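Side-chain contacts in heat-inducible transcription repressor HrcA (Thermotoga maritima, PDB 1STZ), which probably represses the class I heat-shock operons grpE-dnaK-dnaJ and groELS by binding DNA, preventing their heat-shock induction: residues V27-Y30 with I31-K35; E49-S52 with A53-R56; V200-L204 with M205-E209; V273-G276 with R277-G280. All coordinates share one frame; numbering follows the deposited sequence.

Interaction 1 (V27-Y30 with I31-K35); sequences VREY and IENKK
The carbonyl oxygen of E29 is gripped twice: N33 N donates to it at 3.1 Å in a helical bond, and water 1 donates at 2.9 Å. The same water also donates to K35 O at 2.7 Å, so it ties the last full turn of helix 17-33 to the chain that leaves it. The side chains of E29 and N33 meet as well. N33 ND2 reaches E29 OE1 at 2.6 Å in a short but bent hydrogen bond (136° at the hydrogen), approaching from above the carboxylate, whose plane stands 73° from that of the amide. E29 gets there because its CG is anti to the backbone N (chi1 -176°) and the chain bends at chi2; its OE1 also has a long, weak ion pair with R41. At K34 the backbone takes positive phi, and the helix ends with a weak bond from K34 N to Y30 O. The lysine then folds back, bending at its last torsion, and NZ donates to I31 O at 2.7 Å, meeting it almost head-on to the C=O. A flexible cationic chain suits this place, where I31 O, past the last helical bonds, is met by the ammonium instead. The Y30 ring turns its edge to the exit, CD1 lying 3.6 Å from K35 O, and packs on I78 and P79. V27 CG1 meets I31 CD1 at 3.8 Å, both branched residues resting on Y87 of helix 81-94. The chemistry implies an end closed by amide, ammonium and water, with positive charge placed where it would probably ease the negative pole of the helix.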
# COMPACT_ATOMS: atom_id res chain seq x y z
N VAL A 27 10.91 27.35 13.95
CA VAL A 27 10.11 26.99 12.79
C VAL A 27 9.63 25.55 12.88
O VAL A 27 8.47 25.26 12.62
CB VAL A 27 10.88 27.20 11.47
CG1 VAL A 27 10.03 26.78 10.29
CG2 VAL A 27 11.26 28.66 11.30
N ARG A 28 10.52 24.64 13.28
CA ARG A 28 10.17 23.24 13.42
C ARG A 28 9.10 23.07 14.50
O ARG A 28 8.14 22.33 14.32
CB ARG A 28 11.42 22.44 13.81
CG ARG A 28 11.25 20.95 13.79
CD ARG A 28 12.29 20.21 14.60
NE ARG A 28 13.47 19.84 13.81
CZ ARG A 28 13.51 18.86 12.90
NH1 ARG A 28 12.42 18.15 12.64
NH2 ARG A 28 14.64 18.59 12.25
N GLU A 29 9.28 23.76 15.62
CA GLU A 29 8.29 23.74 16.68
C GLU A 29 6.97 24.37 16.25
O GLU A 29 5.91 23.89 16.64
CB GLU A 29 8.84 24.43 17.94
CG GLU A 29 7.91 24.39 19.15
CD GLU A 29 7.59 22.98 19.62
OE1 GLU A 29 6.65 22.83 20.43
OE2 GLU A 29 8.27 22.03 19.19
N TYR A 30 7.01 25.41 15.43
CA TYR A 30 5.78 26.10 15.01
C TYR A 30 4.95 25.22 14.08
O TYR A 30 3.73 25.17 14.19
CB TYR A 30 6.11 27.41 14.32
CG TYR A 30 4.89 28.14 13.78
CD1 TYR A 30 3.91 28.63 14.63
CD2 TYR A 30 4.74 28.33 12.41
CE1 TYR A 30 2.79 29.30 14.13
CE2 TYR A 30 3.64 29.00 11.91
CZ TYR A 30 2.67 29.48 12.76
OH TYR A 30 1.59 30.13 12.24
N ILE A 31 5.63 24.58 13.13
CA ILE A 31 4.98 23.65 12.21
C ILE A 31 4.31 22.51 12.99
O ILE A 31 3.15 22.17 12.73
CB ILE A 31 6.01 23.12 11.17
CG1 ILE A 31 6.28 24.22 10.13
CG2 ILE A 31 5.54 21.84 10.52
CD1 ILE A 31 7.58 24.06 9.36
N GLU A 32 5.03 21.95 13.97
CA GLU A 32 4.53 20.83 14.78
C GLU A 32 3.29 21.16 15.62
O GLU A 32 2.28 20.45 15.56
CB GLU A 32 5.66 20.29 15.67
CG GLU A 32 5.32 19.09 16.57
CD GLU A 32 4.93 17.84 15.80
OE1 GLU A 32 5.24 17.75 14.59
OE2 GLU A 32 4.31 16.94 16.40
N ASN A 33 3.35 22.23 16.42
CA ASN A 33 2.28 22.55 17.40
C ASN A 33 1.44 23.77 17.06
O ASN A 33 0.34 23.93 17.60
CB ASN A 33 2.87 22.72 18.80
CG ASN A 33 3.32 21.42 19.41
OD1 ASN A 33 2.68 20.38 19.23
ND2 ASN A 33 4.43 21.45 20.14
N LYS A 34 1.98 24.65 16.21
CA LYS A 34 1.22 25.74 15.60
C LYS A 34 0.85 26.81 16.60
O LYS A 34 -0.26 27.34 16.58
CB LYS A 34 0.00 25.19 14.84
CG LYS A 34 0.46 24.14 13.83
CD LYS A 34 -0.62 23.65 12.91
CE LYS A 34 -0.02 22.64 11.94
NZ LYS A 34 0.58 21.47 12.64
N LYS A 35 1.79 27.12 17.47
CA LYS A 35 1.64 28.19 18.45
C LYS A 35 2.93 29.01 18.52
O LYS A 35 4.01 28.50 18.20
CB LYS A 35 1.29 27.61 19.82
CG LYS A 35 -0.14 27.05 19.90
CD LYS A 35 -0.70 27.07 21.33
CE LYS A 35 -1.13 28.48 21.76
NZ LYS A 35 -2.10 28.43 22.91
O HOH W 1 4.53 25.81 18.34

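Interaction 2 (E49-S52 with A53-R56); sequences EFSS and ATIR
S51 and T54 face each other at the start of helix 52-64, where S51 is the N-cap. Helices 39-45 and 52-64 form a helix-turn-helix, and the second is consistent with the recognition helix of a winged-helix repressor. The two hydroxyls share a hydrogen bond, S51 OG to T54 OG1 at 2.7 Å, in which either could donate. T54 turns OG1 back to the serine by setting it anti to its own carbonyl carbon (chi1 -62°), which leaves CG2 on the side of F50, 4.3 Å from F50 CB. The carbonyl of S51 serves two amides: I55 N donates to S51 O at 3.3 Å, and T54 N adds a weak bond. One residue on, S52 O takes a weak bond from R56 N. The hydroxyl of S52 is satisfied by Q40 OE1 of helix 39-45. Small hydroxyl residues suit such an end, since they bring polar atoms close to the backbone without bulk. F50 lies in cation-pi contact with R18, while buried I55 packs on V42, L43 and V22. On its way inward, I55 passes CG1 within 3.3 Å of S51 O.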
# COMPACT_ATOMS: atom_id res chain seq x y z
N GLU A 49 22.91 24.64 24.35
CA GLU A 49 23.65 24.57 25.62
C GLU A 49 23.85 25.96 26.23
O GLU A 49 24.79 26.17 27.00
CB GLU A 49 25.02 23.88 25.41
CG GLU A 49 25.10 22.87 24.26
CD GLU A 49 25.07 23.52 22.87
OE1 GLU A 49 25.77 24.53 22.66
OE2 GLU A 49 24.35 23.01 21.99
N PHE A 50 22.95 26.88 25.90
CA PHE A 50 23.08 28.29 26.27
C PHE A 50 21.91 28.75 27.15
O PHE A 50 20.90 28.05 27.27
CB PHE A 50 23.16 29.16 25.01
CG PHE A 50 24.42 28.94 24.19
CD1 PHE A 50 24.43 28.04 23.12
CD2 PHE A 50 25.58 29.65 24.47
CE1 PHE A 50 25.58 27.84 22.36
CE2 PHE A 50 26.74 29.46 23.71
CZ PHE A 50 26.74 28.56 22.66
N SER A 51 22.06 29.93 27.74
CA SER A 51 21.12 30.46 28.73
C SER A 51 19.82 30.95 28.12
O SER A 51 19.75 31.19 26.92
CB SER A 51 21.76 31.62 29.49
OG SER A 51 21.75 32.79 28.69
N SER A 52 18.80 31.12 28.96
CA SER A 52 17.50 31.63 28.52
C SER A 52 17.57 33.08 28.04
O SER A 52 16.85 33.46 27.11
CB SER A 52 16.47 31.53 29.66
OG SER A 52 15.51 32.57 29.59
N ALA A 53 18.41 33.89 28.67
CA ALA A 53 18.59 35.29 28.26
C ALA A 53 19.24 35.37 26.88
O ALA A 53 18.90 36.24 26.07
CB ALA A 53 19.41 36.05 29.29
N THR A 54 20.17 34.46 26.62
CA THR A 54 20.90 34.41 25.35
C THR A 54 19.97 34.09 24.19
O THR A 54 20.15 34.62 23.10
CB THR A 54 22.04 33.36 25.41
OG1 THR A 54 22.98 33.73 26.43
CG2 THR A 54 22.86 33.34 24.13
N ILE A 55 19.00 33.22 24.44
CA ILE A 55 18.04 32.81 23.41
C ILE A 55 17.10 33.95 23.05
O ILE A 55 16.76 34.12 21.89
CB ILE A 55 17.21 31.58 23.88
CG1 ILE A 55 18.10 30.37 24.19
CG2 ILE A 55 16.16 31.21 22.84
CD1 ILE A 55 18.82 29.77 23.00
N ARG A 56 16.69 34.73 24.04
CA ARG A 56 15.84 35.89 23.81
C ARG A 56 16.56 36.96 22.99
O ARG A 56 15.96 37.61 22.15
CB ARG A 56 15.38 36.51 25.14
CG ARG A 56 14.36 35.69 25.91
CD ARG A 56 13.96 36.33 27.24
NE ARG A 56 13.53 37.71 27.03
CZ ARG A 56 13.94 38.78 27.71
NH1 ARG A 56 14.79 38.69 28.72
NH2 ARG A 56 13.46 39.98 27.38

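Interaction 3 (V200-L204 with M205-E209); sequences VGEVL and MGKIE
The flat group that carries this contact is the carboxylate of E202, and K207 approaches it at OE2, where NZ forms a long salt bridge of 3.7 Å. The carboxylate is held mainly by its own chain just before the helix, OE1 taking a salt bridge from R198 NE and a hydrogen bond from T199 N; K207 adds a longer, weaker attraction. The two aliphatic chains also touch, E202 CG lying 3.9 Å from K207 CD. Helix 200-205 closes in a Schellman motif: K207 N meets E202 O at 3.1 Å, close to the C=O direction, whereas G206 N comes to V203 O from above the carbonyl plane, 67° out of it. G206 has positive phi (89°), and a residue without a side chain suits this reversal because a CB would press on the preceding carbonyl. Water 2 donates to V203 O at 2.8 Å and accepts from I208 N at 3.3 Å, bridging the last turn to the exit. I208, the centre of an inverse gamma turn, points its side chain toward the helix, and its CD1 touches V203 CG2 at 3.8 Å. These branched apolar residues both rest on L195 of helix 184-195, and I208 also touches R198. At the other end, V200 and G201 bond through their backbones to L145 and T142, in the loop between strands 134-138 and 149-154.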
# COMPACT_ATOMS: atom_id res chain seq x y z
N VAL A 200 -6.33 13.84 -30.76
CA VAL A 200 -7.51 13.95 -29.92
C VAL A 200 -8.01 15.39 -29.96
O VAL A 200 -9.20 15.63 -29.97
CB VAL A 200 -7.22 13.51 -28.47
CG1 VAL A 200 -8.43 13.75 -27.56
CG2 VAL A 200 -6.83 12.03 -28.43
N GLY A 201 -7.08 16.34 -30.02
CA GLY A 201 -7.41 17.77 -30.15
C GLY A 201 -8.20 18.08 -31.40
O GLY A 201 -9.11 18.90 -31.39
N GLU A 202 -7.88 17.42 -32.50
CA GLU A 202 -8.64 17.58 -33.73
C GLU A 202 -10.08 17.08 -33.60
O GLU A 202 -11.00 17.73 -34.11
CB GLU A 202 -7.94 16.89 -34.88
CG GLU A 202 -6.70 17.64 -35.34
CD GLU A 202 -6.03 16.98 -36.53
OE1 GLU A 202 -5.96 15.73 -36.58
OE2 GLU A 202 -5.56 17.73 -37.42
N VAL A 203 -10.26 15.94 -32.92
CA VAL A 203 -11.60 15.39 -32.65
C VAL A 203 -12.42 16.35 -31.76
O VAL A 203 -13.59 16.61 -32.03
CB VAL A 203 -11.53 13.97 -32.00
CG1 VAL A 203 -12.93 13.43 -31.73
CG2 VAL A 203 -10.77 12.99 -32.90
N LEU A 204 -11.80 16.88 -30.70
CA LEU A 204 -12.48 17.78 -29.75
C LEU A 204 -12.94 19.09 -30.42
O LEU A 204 -13.98 19.63 -30.07
CB LEU A 204 -11.56 18.13 -28.59
CG LEU A 204 -11.32 17.04 -27.56
CD1 LEU A 204 -10.06 17.35 -26.73
CD2 LEU A 204 -12.53 16.91 -26.64
N MET A 205 -12.14 19.55 -31.37
CA MET A 205 -12.40 20.78 -32.11
C MET A 205 -13.50 20.61 -33.17
O MET A 205 -14.06 21.59 -33.65
CB MET A 205 -11.09 21.25 -32.75
CG MET A 205 -11.01 22.73 -33.00
SD MET A 205 -9.46 23.15 -33.82
CE MET A 205 -8.33 22.71 -32.58
N GLY A 206 -13.81 19.37 -33.53
CA GLY A 206 -14.85 19.08 -34.50
C GLY A 206 -14.38 19.03 -35.94
O GLY A 206 -15.19 19.17 -36.86
N LYS A 207 -13.08 18.88 -36.16
CA LYS A 207 -12.50 18.87 -37.52
C LYS A 207 -12.87 17.62 -38.33
O LYS A 207 -12.89 17.66 -39.56
CB LYS A 207 -10.98 18.97 -37.46
CG LYS A 207 -10.46 20.38 -37.37
CD LYS A 207 -9.01 20.40 -36.93
CE LYS A 207 -8.20 21.43 -37.67
NZ LYS A 207 -6.75 21.23 -37.39
N ILE A 208 -13.16 16.53 -37.64
CA ILE A 208 -13.48 15.26 -38.30
C ILE A 208 -14.99 15.16 -38.51
O ILE A 208 -15.69 14.42 -37.82
CB ILE A 208 -12.92 14.07 -37.49
CG1 ILE A 208 -11.45 14.35 -37.15
CG2 ILE A 208 -13.05 12.78 -38.30
CD1 ILE A 208 -10.71 13.20 -36.66
N GLU A 209 -15.46 15.92 -39.50
CA GLU A 209 -16.89 16.09 -39.79
C GLU A 209 -17.59 14.75 -40.07
O GLU A 209 -18.77 14.59 -39.75
CB GLU A 209 -17.10 17.08 -40.96
CG GLU A 209 -16.56 18.49 -40.71
CD GLU A 209 -17.14 19.57 -41.64
OE1 GLU A 209 -16.86 20.77 -41.42
OE2 GLU A 209 -17.87 19.23 -42.59
O HOH W 2 -14.47 16.08 -34.67

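Interaction 4 (V273-G276 with R277-G280); sequences VRIG and REIG
Strand 272-275 ends in a type II' turn, G276 with phi 52° and psi -114°, which runs straight into a 3-10 turn at R277 and E278. Successive backbone bonds mark the two: E278 N donates to I275 O at 2.9 Å, and I279 N to G276 O at 3.0 Å, each donor standing above the carbonyl plane. Glycine suits the first corner, where a CB would clash with the following amide. The side chain of E278 lies beside that of I275 and doubles back on the strand. OE2 accepts I275 N at 2.8 Å in an almost straight bond, the N-H coming from above the carboxylate plane. The extended chain of glutamate has the length for this, its CG anti to the carbonyl carbon (chi1 -64°). The same OE2 forms a salt bridge with R85 of helix 81-94, which fixes the carboxylate from a second partner. The extended chain of R274 brings the edge of its guanidinium to the turn, NH1 donating to E278 O at 3.1 Å in a bent bond, while NE, the stronger anchor, bonds L266 O. Apolar I279 packs inward on F287, V289, F262 and L266, and its CG1 lies 3.7 Å from R274 O. R274 and G276 pair with V289 and F287 of the neighbouring antiparallel strand, and R277 N donates to D81 OD2. Water 3 donates to G276 O at 2.7 Å and accepts a weak bond from G280 N.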
# COMPACT_ATOMS: atom_id res chain seq x y z
N VAL A 273 9.70 25.33 -4.45
CA VAL A 273 8.57 25.74 -3.62
C VAL A 273 8.45 27.26 -3.63
O VAL A 273 9.44 27.96 -3.69
CB VAL A 273 8.70 25.19 -2.16
CG1 VAL A 273 9.78 25.94 -1.36
CG2 VAL A 273 7.38 25.27 -1.46
N ARG A 274 7.23 27.75 -3.65
CA ARG A 274 6.93 29.17 -3.47
C ARG A 274 6.11 29.28 -2.19
O ARG A 274 5.05 28.68 -2.09
CB ARG A 274 6.18 29.73 -4.67
CG ARG A 274 7.10 29.87 -5.89
CD ARG A 274 6.41 30.46 -7.09
NE ARG A 274 7.32 30.70 -8.19
CZ ARG A 274 8.17 31.72 -8.29
NH1 ARG A 274 8.25 32.67 -7.36
NH2 ARG A 274 8.95 31.79 -9.36
N ILE A 275 6.64 30.01 -1.22
CA ILE A 275 6.05 30.15 0.11
C ILE A 275 5.45 31.54 0.25
O ILE A 275 6.13 32.54 0.03
CB ILE A 275 7.14 29.89 1.21
CG1 ILE A 275 7.65 28.46 1.11
CG2 ILE A 275 6.59 30.13 2.60
CD1 ILE A 275 8.98 28.22 1.79
N GLY A 276 4.18 31.60 0.62
CA GLY A 276 3.50 32.85 0.93
C GLY A 276 3.62 33.94 -0.14
O GLY A 276 3.13 33.80 -1.25
N ARG A 277 4.30 35.02 0.20
CA ARG A 277 4.48 36.12 -0.74
C ARG A 277 5.20 35.73 -2.04
O ARG A 277 5.07 36.42 -3.06
CB ARG A 277 5.21 37.29 -0.07
CG ARG A 277 6.31 36.94 0.91
CD ARG A 277 7.58 36.39 0.28
NE ARG A 277 8.68 36.22 1.23
CZ ARG A 277 9.49 37.19 1.66
NH1 ARG A 277 9.33 38.46 1.24
NH2 ARG A 277 10.46 36.88 2.52
N GLU A 278 5.96 34.64 -2.02
CA GLU A 278 6.67 34.17 -3.21
C GLU A 278 5.70 33.73 -4.33
O GLU A 278 6.06 33.75 -5.50
CB GLU A 278 7.65 33.05 -2.87
CG GLU A 278 8.81 33.45 -1.94
CD GLU A 278 9.58 32.24 -1.36
OE1 GLU A 278 10.54 32.43 -0.59
OE2 GLU A 278 9.22 31.08 -1.70
N ILE A 279 4.46 33.40 -3.96
CA ILE A 279 3.45 32.94 -4.91
C ILE A 279 3.05 34.04 -5.91
O ILE A 279 2.89 33.79 -7.10
CB ILE A 279 2.22 32.37 -4.16
CG1 ILE A 279 2.64 31.12 -3.39
CG2 ILE A 279 1.07 32.02 -5.12
CD1 ILE A 279 1.51 30.46 -2.63
N GLY A 280 2.92 35.26 -5.42
CA GLY A 280 2.69 36.41 -6.27
C GLY A 280 1.30 36.98 -6.21
O GLY A 280 1.04 37.96 -6.90
O HOH W 3 1.52 35.62 -2.45

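Interactions 1 and 2 lie in the N-terminal part, probably the DNA-binding one, their centres 20 Å apart, and helix 17-33 links them: its end forms interaction 1, while its residues R18 and V22 meet the segments of interaction 2. Helix 81-94 joins interaction 1 to interaction 4, 19 Å away between centres, since L84 touches both V27 and I275. Interaction 4 thus sits where this N-terminal part meets the edge of the five-stranded sheet. Interaction 3 is remote, 39 Å from interaction 4, 52 Å from interaction 1 and 69 Å from interaction 2, centre to centre. No pair touches directly. Interactions 1, 2 and 3 each shape a helix end, whereas interaction 4 ends a strand.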